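Side-chain contacts in adhesion and penetration protein autotransporter (Haemophilus influenzae, PDB 3SYJ), which promotes adherence to and invasion of host cells, self-associates in bacterial aggregation, and is probably also a serine protease: residues Gly6-Tyr9 with Gln10-Arg13; Thr41-Lys45 with Ala46-Asp50; Leu689-Thr692 with Lys693-Asn696. All coordinates share one frame; numbering follows the deposited sequence.

Contact 1. Residues Gly6-Tyr9 with Gln10-Arg13; sequences GIDY and QYYR
Tyr9 O is met by two backbone N-H groups in the opening turn of helix 9-17, which belongs to the peptidase S6 (IgA1 protease-like) part of the Hap passenger domain. Arg13 N lies in its carbonyl plane, 3.2 Å from Tyr9 O, the i to i+4 bond of an alpha helix; Tyr12 N adds a weak, strongly bent bond to Tyr9 O. One residue earlier, Asp8 O accepts from Tyr11 N at 3.2 Å, the donor standing 55° out of the carbonyl plane. Asp8 O also sits at the edge of the Tyr11 ring, 3.6 Å from Tyr11 CD2.

Ile7 packs back on the turn with its short branch. The first torsion (chi1 -71°) puts CG1 beside the backbone N and leaves CG2 anti to it, turned to the rings. Ile7 CG2 reaches Tyr11 CD2 at 3.4 Å and Tyr12 CE2 at 4.1 Å; the Ile7 side chain crosses both tyrosines at about a right angle. The hydroxyls of these tyrosines are held beyond the turn, Tyr11 OH by Tyr32 N and Tyr12 OH, weakly, by Tyr4 N. The Tyr9 ring meets Trp161 edge-to-face, and its OH pairs with Tyr177 OH. Arg13 passes this ring with its aliphatic part: the guanidinium plane is turned 65° from the ring, and the near approach is Arg13 CG to Tyr9 CD2, 4.2 Å.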
loop_
_atom_site.group_PDB
_atom_site.type_symbol
_atom_site.label_atom_id
_atom_site.label_comp_id
_atom_site.label_asym_id
_atom_site.label_seq_id
_atom_site.Cartn_x
_atom_site.Cartn_y
_atom_site.Cartn_z
ATOM N N GLY A 6 -43.513 -1.656 46.932
ATOM C CA GLY A 6 -43.570 -2.538 45.777
ATOM C C GLY A 6 -42.640 -2.127 44.643
ATOM O O GLY A 6 -42.480 -2.857 43.659
ATOM N N ILE A 7 -42.035 -0.949 44.782
ATOM C CA ILE A 7 -41.076 -0.431 43.807
ATOM C C ILE A 7 -39.766 -0.097 44.527
ATOM O O ILE A 7 -39.792 0.428 45.646
ATOM C CB ILE A 7 -41.636 0.822 43.108
ATOM C CG1 ILE A 7 -42.768 0.434 42.157
ATOM C CG2 ILE A 7 -40.545 1.577 42.355
ATOM C CD1 ILE A 7 -43.601 1.607 41.707
ATOM N N ASP A 8 -38.632 -0.425 43.901
ATOM C CA ASP A 8 -37.316 -0.142 44.482
ATOM C C ASP A 8 -37.260 1.274 45.015
ATOM O O ASP A 8 -37.626 2.219 44.318
ATOM C CB ASP A 8 -36.208 -0.296 43.445
ATOM C CG ASP A 8 -35.919 -1.737 43.110
ATOM O OD1 ASP A 8 -36.273 -2.625 43.911
ATOM O OD2 ASP A 8 -35.332 -1.983 42.041
ATOM N N TYR A 9 -36.798 1.415 46.251
ATOM C CA TYR A 9 -36.656 2.726 46.868
ATOM C C TYR A 9 -35.708 3.577 46.039
ATOM O O TYR A 9 -35.841 4.796 45.999
ATOM C CB TYR A 9 -36.114 2.587 48.290
ATOM C CG TYR A 9 -36.441 3.742 49.212
ATOM C CD1 TYR A 9 -37.729 4.255 49.298
ATOM C CD2 TYR A 9 -35.466 4.293 50.026
ATOM C CE1 TYR A 9 -38.029 5.306 50.166
ATOM C CE2 TYR A 9 -35.754 5.338 50.891
ATOM C CZ TYR A 9 -37.028 5.838 50.958
ATOM O OH TYR A 9 -37.286 6.875 51.819
ATOM N N GLN A 10 -34.759 2.929 45.363
ATOM C CA GLN A 10 -33.765 3.651 44.574
ATOM C C GLN A 10 -34.387 4.620 43.569
ATOM O O GLN A 10 -33.846 5.705 43.341
ATOM C CB GLN A 10 -32.807 2.695 43.868
ATOM C CG GLN A 10 -31.524 3.375 43.404
ATOM C CD GLN A 10 -30.660 3.869 44.566
ATOM O OE1 GLN A 10 -30.490 3.172 45.567
ATOM N NE2 GLN A 10 -30.103 5.072 44.429
ATOM N N TYR A 11 -35.518 4.242 42.975
ATOM C CA TYR A 11 -36.188 5.122 42.014
ATOM C C TYR A 11 -36.467 6.485 42.627
ATOM O O TYR A 11 -36.172 7.519 42.049
ATOM C CB TYR A 11 -37.512 4.521 41.542
ATOM C CG TYR A 11 -37.384 3.476 40.464
ATOM C CD1 TYR A 11 -37.141 3.840 39.141
ATOM C CD2 TYR A 11 -37.538 2.127 40.759
ATOM C CE1 TYR A 11 -37.036 2.874 38.147
ATOM C CE2 TYR A 11 -37.439 1.162 39.781
ATOM C CZ TYR A 11 -37.190 1.535 38.481
ATOM O OH TYR A 11 -37.096 0.561 37.521
ATOM N N TYR A 12 -37.041 6.475 43.814
ATOM C CA TYR A 12 -37.423 7.706 44.467
ATOM C C TYR A 12 -36.214 8.519 44.911
ATOM O O TYR A 12 -36.272 9.742 44.997
ATOM C CB TYR A 12 -38.287 7.372 45.672
ATOM C CG TYR A 12 -39.546 6.601 45.349
ATOM C CD1 TYR A 12 -40.706 7.259 44.944
ATOM C CD2 TYR A 12 -39.583 5.219 45.464
ATOM C CE1 TYR A 12 -41.869 6.555 44.661
ATOM C CE2 TYR A 12 -40.738 4.507 45.187
ATOM C CZ TYR A 12 -41.878 5.177 44.785
ATOM O OH TYR A 12 -43.022 4.460 44.510
ATOM N N ARG A 13 -35.126 7.837 45.229
ATOM C CA ARG A 13 -33.915 8.531 45.636
ATOM C C ARG A 13 -33.242 9.151 44.414
ATOM O O ARG A 13 -32.879 10.321 44.433
ATOM C CB ARG A 13 -32.958 7.582 46.356
ATOM C CG ARG A 13 -33.444 7.097 47.720
ATOM C CD ARG A 13 -33.587 8.228 48.721
ATOM N NE ARG A 13 -32.553 9.238 48.540
ATOM C CZ ARG A 13 -31.295 9.095 48.932
ATOM N NH1 ARG A 13 -30.947 7.973 49.534
ATOM N NH2 ARG A 13 -30.394 10.052 48.716
#

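Contact 2. Residues Thr41-Lys45 with Ala46-Asp50; sequences TSMTK and APMID
Met43 has a left-handed backbone (phi 56°) just after strand 38-42, which swings the chain round through Thr44 and Lys45 to an extended Ala46, whose carbonyl oxygen comes back against the Met43 side chain. No hydrogen bond joins 41-45 to 46-50; across the two segments the turn is held by packing.

Ala46 O is the point Met43 folds over. Ala46 O lies 3.3 Å from Met43 CB and 3.7 Å from Met43 SD, so the thioether chain runs past the oxygen. The first torsion, with CG beside the backbone N, and the bend at chi2 (-61°) bring Met43 SD to 4.0 Å from Met48 CA; chi3 turns only the terminal methyl CE. Met48 answers from its own side. Its CG is anti to the backbone N (chi1 178°), and the bend that follows at chi2 sets Met48 SD against Met43 CG, also at 4.0 Å. The two methionines thus meet methylene to sulfur. Phe15 of helix 9-17 packs against both of them, and Trp232 of strand 231-238 touches Met43 and Ala46, so this hairpin exit is built into the protease-like part of the passenger.

The carbonyls of Met43 and Ala46 come within 3.4 Å, O to O, and being two acceptors they cannot bond each other. Met43 O instead accepts from Gln27 NE2, while Pro47 O takes Trp232 NE1 and Lys45 N gives its hydrogen to Glu150 OE2. The chemistry of the turn is therefore divided: across it the contacts are sulfur, methylene and carbonyl-to-CH ones of van der Waals kind, whereas several of its backbone polar groups are satisfied by side chains from other parts of the protein.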
loop_
_atom_site.group_PDB
_atom_site.type_symbol
_atom_site.label_atom_id
_atom_site.label_comp_id
_atom_site.label_asym_id
_atom_site.label_seq_id
_atom_site.Cartn_x
_atom_site.Cartn_y
_atom_site.Cartn_z
ATOM N N THR A 41 -44.106 4.510 32.310
ATOM C CA THR A 41 -42.952 5.193 31.761
ATOM C C THR A 41 -42.965 6.639 32.219
ATOM O O THR A 41 -43.964 7.343 32.067
ATOM C CB THR A 41 -42.934 5.141 30.239
ATOM O OG1 THR A 41 -42.880 3.778 29.819
ATOM C CG2 THR A 41 -41.712 5.873 29.703
ATOM N N SER A 42 -41.847 7.074 32.784
ATOM C CA SER A 42 -41.771 8.393 33.387
ATOM C C SER A 42 -41.254 9.460 32.409
ATOM O O SER A 42 -40.423 9.174 31.541
ATOM C CB SER A 42 -40.890 8.330 34.636
ATOM O OG SER A 42 -40.881 9.573 35.307
ATOM N N MET A 43 -41.760 10.685 32.558
ATOM C CA MET A 43 -41.317 11.830 31.752
ATOM C C MET A 43 -41.458 11.589 30.246
ATOM O O MET A 43 -40.498 11.748 29.487
ATOM C CB MET A 43 -39.870 12.212 32.088
ATOM C CG MET A 43 -39.686 12.724 33.506
ATOM S SD MET A 43 -40.659 14.212 33.831
ATOM C CE MET A 43 -41.307 13.842 35.463
ATOM N N THR A 44 -42.661 11.207 29.824
ATOM C CA THR A 44 -42.931 10.967 28.411
ATOM C C THR A 44 -43.383 12.262 27.756
ATOM O O THR A 44 -43.322 12.402 26.539
ATOM C CB THR A 44 -44.016 9.883 28.188
ATOM O OG1 THR A 44 -45.270 10.329 28.718
ATOM C CG2 THR A 44 -43.624 8.581 28.865
ATOM N N LYS A 45 -43.832 13.210 28.574
ATOM C CA LYS A 45 -44.365 14.466 28.064
ATOM C C LYS A 45 -43.625 15.721 28.558
ATOM O O LYS A 45 -44.061 16.843 28.306
ATOM C CB LYS A 45 -45.860 14.553 28.354
ATOM C CG LYS A 45 -46.632 13.473 27.639
ATOM C CD LYS A 45 -48.052 13.323 28.161
ATOM C CE LYS A 45 -48.843 12.371 27.262
ATOM N NZ LYS A 45 -50.221 12.092 27.755
ATOM N N ALA A 46 -42.497 15.530 29.239
ATOM C CA ALA A 46 -41.647 16.646 29.629
ATOM C C ALA A 46 -40.247 16.133 29.865
ATOM O O ALA A 46 -40.072 14.981 30.257
ATOM C CB ALA A 46 -42.181 17.319 30.882
ATOM N N PRO A 47 -39.238 16.976 29.606
ATOM C CA PRO A 47 -37.867 16.619 29.975
ATOM C C PRO A 47 -37.768 16.631 31.495
ATOM O O PRO A 47 -38.383 17.497 32.124
ATOM C CB PRO A 47 -37.036 17.765 29.383
ATOM C CG PRO A 47 -37.942 18.437 28.386
ATOM C CD PRO A 47 -39.307 18.290 28.945
ATOM N N MET A 48 -37.042 15.679 32.076
ATOM C CA MET A 48 -36.909 15.590 33.535
ATOM C C MET A 48 -36.532 16.929 34.170
ATOM O O MET A 48 -35.574 17.579 33.750
ATOM C CB MET A 48 -35.860 14.543 33.922
ATOM C CG MET A 48 -35.628 14.429 35.417
ATOM S SD MET A 48 -37.033 13.737 36.339
ATOM C CE MET A 48 -36.329 13.649 37.984
ATOM N N ILE A 49 -37.282 17.319 35.196
ATOM C CA ILE A 49 -37.072 18.569 35.917
ATOM C C ILE A 49 -35.636 18.694 36.464
ATOM O O ILE A 49 -34.980 17.698 36.756
ATOM C CB ILE A 49 -38.100 18.672 37.077
ATOM C CG1 ILE A 49 -38.140 20.073 37.680
ATOM C CG2 ILE A 49 -37.818 17.627 38.153
ATOM C CD1 ILE A 49 -39.223 20.244 38.728
ATOM N N ASP A 50 -35.142 19.918 36.594
ATOM C CA ASP A 50 -33.841 20.143 37.204
ATOM C C ASP A 50 -34.112 20.483 38.657
ATOM O O ASP A 50 -34.576 21.582 38.960
ATOM C CB ASP A 50 -33.129 21.304 36.508
ATOM C CG ASP A 50 -31.693 21.520 37.004
ATOM O OD1 ASP A 50 -31.357 21.143 38.149
ATOM O OD2 ASP A 50 -30.893 22.096 36.234
#

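Contact 3. Residues Leu689-Thr692 with Lys693-Asn696; sequences LTDT and KVIN
Asp691 supplies the polar part of this contact as the N-cap of helix 692-697. Its CG is anti to the backbone N (chi1 -170°), which lets OD1 of Asp691 reach forward to Lys693 N, two residues on, at 2.7 Å; the N-H arrives on the anti side of the carboxylate, 25° out of its plane. The carboxylate would also be favoured by the positive end of the helix dipole. Two i to i+4 backbone bonds follow: Ile695 N to Asp691 O, 2.8 Å and nearly straight at 168°, and Asn696 N to Thr692 O, also 2.8 Å.

Apolar contacts come from Leu689, whose CD1 goes between two branches, 3.6 Å from Val694 CG1 and 3.7 Å from Ile695 CG1. Separately, Val694 CG2 rests on the CB of Asp691 at 3.6 Å, the two side chains at about a right angle.

A mixed methyl-to-amide contact joins Thr692 and Asn696, which lie alongside, CG2 of Thr692 at 3.4 Å from Asn696 ND2.

Leu689, just past strand 682-688, also touches Val664 and Ile698, and its backbone bonds to Asn667 and Gln668. Helix 692-697 lies in the connection between strands 682-688 and 701-709, within the second beta-solenoid repeat region.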
loop_
_atom_site.group_PDB
_atom_site.type_symbol
_atom_site.label_atom_id
_atom_site.label_comp_id
_atom_site.label_asym_id
_atom_site.label_seq_id
_atom_site.Cartn_x
_atom_site.Cartn_y
_atom_site.Cartn_z
ATOM N N LEU A 689 -13.760 -9.780 37.073
ATOM C CA LEU A 689 -14.751 -9.530 36.037
ATOM C C LEU A 689 -15.372 -10.855 35.614
ATOM O O LEU A 689 -14.965 -11.445 34.616
ATOM C CB LEU A 689 -14.097 -8.842 34.836
ATOM C CG LEU A 689 -15.001 -8.463 33.660
ATOM C CD1 LEU A 689 -16.245 -7.727 34.137
ATOM C CD2 LEU A 689 -14.235 -7.639 32.620
ATOM N N THR A 690 -16.353 -11.326 36.378
ATOM C CA THR A 690 -16.914 -12.658 36.158
ATOM C C THR A 690 -18.420 -12.667 35.875
ATOM O O THR A 690 -18.941 -13.636 35.325
ATOM C CB THR A 690 -16.598 -13.588 37.337
ATOM O OG1 THR A 690 -17.017 -12.967 38.556
ATOM C CG2 THR A 690 -15.101 -13.845 37.420
ATOM N N ASP A 691 -19.118 -11.599 36.245
ATOM C CA ASP A 691 -20.557 -11.537 36.008
ATOM C C ASP A 691 -20.856 -11.289 34.536
ATOM O O ASP A 691 -20.297 -10.384 33.921
ATOM C CB ASP A 691 -21.223 -10.467 36.878
ATOM C CG ASP A 691 -22.748 -10.538 36.835
ATOM O OD1 ASP A 691 -23.317 -10.785 35.751
ATOM O OD2 ASP A 691 -23.383 -10.343 37.890
ATOM N N THR A 692 -21.747 -12.107 33.988
ATOM C CA THR A 692 -22.149 -12.050 32.587
ATOM C C THR A 692 -22.747 -10.689 32.236
ATOM O O THR A 692 -22.472 -10.129 31.172
ATOM C CB THR A 692 -23.186 -13.161 32.278
ATOM O OG1 THR A 692 -22.637 -14.437 32.626
ATOM C CG2 THR A 692 -23.575 -13.169 30.807
ATOM N N LYS A 693 -23.567 -10.167 33.142
ATOM C CA LYS A 693 -24.256 -8.902 32.934
ATOM C C LYS A 693 -23.248 -7.769 32.866
ATOM O O LYS A 693 -23.357 -6.871 32.030
ATOM C CB LYS A 693 -25.243 -8.663 34.076
ATOM C CG LYS A 693 -25.968 -7.329 34.022
ATOM C CD LYS A 693 -27.015 -7.298 32.917
ATOM C CE LYS A 693 -28.020 -6.160 33.127
ATOM N NZ LYS A 693 -28.851 -6.321 34.369
ATOM N N VAL A 694 -22.261 -7.819 33.754
ATOM C CA VAL A 694 -21.208 -6.823 33.779
ATOM C C VAL A 694 -20.359 -6.942 32.521
ATOM O O VAL A 694 -20.099 -5.954 31.842
ATOM C CB VAL A 694 -20.323 -6.976 35.027
ATOM C CG1 VAL A 694 -19.227 -5.931 35.026
ATOM C CG2 VAL A 694 -21.162 -6.875 36.297
ATOM N N ILE A 695 -19.939 -8.162 32.207
ATOM C CA ILE A 695 -19.111 -8.413 31.038
ATOM C C ILE A 695 -19.781 -7.920 29.767
ATOM O O ILE A 695 -19.138 -7.304 28.911
ATOM C CB ILE A 695 -18.776 -9.912 30.901
ATOM C CG1 ILE A 695 -17.777 -10.328 31.978
ATOM C CG2 ILE A 695 -18.228 -10.230 29.514
ATOM C CD1 ILE A 695 -17.745 -11.812 32.223
ATOM N N ASN A 696 -21.076 -8.181 29.647
ATOM C CA ASN A 696 -21.806 -7.808 28.440
ATOM C C ASN A 696 -22.045 -6.310 28.343
ATOM O O ASN A 696 -22.366 -5.805 27.272
ATOM C CB ASN A 696 -23.147 -8.548 28.354
ATOM C CG ASN A 696 -22.987 -10.018 28.002
ATOM O OD1 ASN A 696 -22.020 -10.419 27.345
ATOM N ND2 ASN A 696 -23.945 -10.829 28.432
#

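Along the chain the contacts come in series. Contacts 1 and 2 share the N-terminal peptidase S6 range, their centres about 17 Å apart and their nearest atoms about 7 Å. Helix 9-17 connects them: it starts in contact 1 and packs on contact 2, whose strand 38-42 has strand 29-32 as its antiparallel partner. Contact 3 lies far along the sequence in the beta-solenoid, its centre about 24 Å from that of contact 1 and about 31 Å from that of contact 2. Gln10 bonds Ala597 and Tyr9 bonds Glu609, so contact 1 ties the protease-like part to the same solenoid repeat region that carries contact 3.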